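Local structure of LPXTG cell wall anchor domain-containing protein (Lactobacillus rhamnosus, 7CBS) at residues A[93-97]-A[98-102]. The protein serves as the basal subunit of sortase-assembled SpaCBA pili, probably fixing the fibre to the cell wall and contributing to adhesion. Residues are numbered along the deposited sequence; the frame is centred on the assembly and turned at random.
Sequences TTLSQ and DSYQP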
loop_
_atom_site.group_PDB
_atom_site.type_symbol
_atom_site.label_atom_id
_atom_site.label_comp_id
_atom_site.label_asym_id
_atom_site.label_seq_id
_atom_site.Cartn_x
_atom_site.Cartn_y
_atom_site.Cartn_z
ATOM N N THR A 93 -12.759 19.788 -10.362
ATOM C CA THR A 93 -14.129 20.285 -10.062
ATOM C C THR A 93 -15.115 19.770 -11.117
ATOM O O THR A 93 -16.231 19.399 -10.729
ATOM C CB THR A 93 -14.153 21.817 -9.981
ATOM O OG1 THR A 93 -13.339 22.190 -8.867
ATOM C CG2 THR A 93 -15.546 22.383 -9.812
ATOM N N THR A 94 -14.721 19.763 -12.394
ATOM C CA THR A 94 -15.560 19.308 -13.538
ATOM C C THR A 94 -15.863 17.810 -13.392
ATOM O O THR A 94 -17.042 17.430 -13.558
ATOM C CB THR A 94 -14.892 19.641 -14.879
ATOM O OG1 THR A 94 -14.834 21.064 -14.997
ATOM C CG2 THR A 94 -15.632 19.071 -16.069
ATOM N N LEU A 95 -14.848 16.996 -13.082
ATOM C CA LEU A 95 -14.982 15.519 -12.952
ATOM C C LEU A 95 -15.605 15.143 -11.600
ATOM O O LEU A 95 -15.963 13.964 -11.437
ATOM C CB LEU A 95 -13.606 14.859 -13.114
ATOM C CG LEU A 95 -13.090 14.704 -14.543
ATOM C CD1 LEU A 95 -11.912 13.749 -14.557
ATOM C CD2 LEU A 95 -14.186 14.220 -15.486
ATOM N N SER A 96 -15.706 16.094 -10.663
ATOM C CA SER A 96 -16.344 15.917 -9.329
ATOM C C SER A 96 -17.855 16.169 -9.420
ATOM O O SER A 96 -18.554 15.874 -8.432
ATOM C CB SER A 96 -15.711 16.813 -8.295
ATOM O OG SER A 96 -14.415 16.349 -7.931
ATOM N N GLN A 97 -18.346 16.694 -10.548
ATOM C CA GLN A 97 -19.781 17.034 -10.755
ATOM C C GLN A 97 -20.601 15.745 -10.895
ATOM O O GLN A 97 -20.040 14.733 -11.356
ATOM C CB GLN A 97 -19.959 17.921 -11.990
ATOM C CG GLN A 97 -19.226 19.252 -11.913
ATOM C CD GLN A 97 -19.509 20.004 -10.636
ATOM O OE1 GLN A 97 -18.883 19.777 -9.602
ATOM N NE2 GLN A 97 -20.455 20.925 -10.707
ATOM N N ASP A 98 -21.882 15.800 -10.518
ATOM C CA ASP A 98 -22.849 14.675 -10.644
ATOM C C ASP A 98 -23.270 14.525 -12.111
ATOM O O ASP A 98 -23.850 13.475 -12.448
ATOM C CB ASP A 98 -24.058 14.868 -9.723
ATOM C CG ASP A 98 -23.814 14.445 -8.283
ATOM O OD1 ASP A 98 -22.696 13.999 -7.979
ATOM O OD2 ASP A 98 -24.757 14.554 -7.475
ATOM N N SER A 99 -22.999 15.538 -12.943
ATOM C CA SER A 99 -23.177 15.503 -14.419
ATOM C C SER A 99 -22.322 14.378 -15.013
ATOM O O SER A 99 -22.892 13.503 -15.695
ATOM C CB SER A 99 -22.835 16.833 -15.042
ATOM O OG SER A 99 -23.587 17.879 -14.446
ATOM N N TYR A 100 -21.012 14.403 -14.741
ATOM C CA TYR A 100 -19.997 13.472 -15.303
ATOM C C TYR A 100 -20.410 12.021 -15.039
ATOM O O TYR A 100 -20.469 11.632 -13.853
ATOM C CB TYR A 100 -18.610 13.749 -14.713
ATOM C CG TYR A 100 -17.537 12.803 -15.193
ATOM C CD1 TYR A 100 -17.087 12.834 -16.505
ATOM C CD2 TYR A 100 -16.972 11.872 -14.340
ATOM C CE1 TYR A 100 -16.106 11.962 -16.954
ATOM C CE2 TYR A 100 -15.993 10.992 -14.774
ATOM C CZ TYR A 100 -15.564 11.030 -16.086
ATOM O OH TYR A 100 -14.590 10.170 -16.508
ATOM N N GLN A 101 -20.689 11.265 -16.105
ATOM C CA GLN A 101 -21.004 9.808 -16.047
ATOM C C GLN A 101 -19.772 9.038 -16.508
ATOM O O GLN A 101 -19.509 8.972 -17.703
ATOM C CB GLN A 101 -22.235 9.455 -16.891
ATOM C CG GLN A 101 -22.772 8.049 -16.629
ATOM C CD GLN A 101 -22.973 7.727 -15.165
ATOM O OE1 GLN A 101 -23.456 8.543 -14.382
ATOM N NE2 GLN A 101 -22.603 6.517 -14.777
ATOM N N PRO A 102 -18.974 8.444 -15.585
ATOM C CA PRO A 102 -17.761 7.719 -15.981
ATOM C C PRO A 102 -18.098 6.496 -16.866
ATOM O O PRO A 102 -19.197 5.944 -16.747
ATOM C CB PRO A 102 -17.162 7.240 -14.646
ATOM C CG PRO A 102 -17.848 8.074 -13.571
ATOM C CD PRO A 102 -19.207 8.425 -14.127
#
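Leu95 and Tyr100, five residues apart, illustrate how a ring just after a helix can fold back onto a leucine near the helix's last turn. One methyl of the leucine, CD2, sits over the middle of the phenol ring, 12° from its normal, in a close CH-pi contact; Leu95 CD2 to Tyr100 CE1 is 3.3 Å. The CB of Tyr100 already points toward 93-97, and with CG anti to the backbone N (chi1 178°) the ring continues that way. Beyond the opposite face, offset toward the rim, lies Pro102 N. Leu95 is buried, packing also on Phe77 and Leu80 of helix 74-84 and on Val153, while Tyr100 touches Val73 and Leu136 and its OH is hydrogen-bonded to Asp76. The chain leaves helix 88-95 here and enters the loop before strand 107-112, in the N-terminal D1 domain of the basal pilin. With an alanine in place of Tyr100, the CD2 methyl of Leu95 would probably lose the ring face it rests on, and Asp76 the hydroxyl it is bonded to. The outer bend is looser. No hydrogen bond links 93-97 to 98-102; Gln97 O and Tyr100 N stand 3.5 Å apart. Gln97 and Ser99 meet mainly through backbone, with Gln97 CB 4.3 Å from Ser99 CB. Gln97, Asp98 and Ser99 are solvent-exposed, although Asp98 OD1 accepts a hydrogen bond from Asn151 ND2, which also donates to Ser96 O.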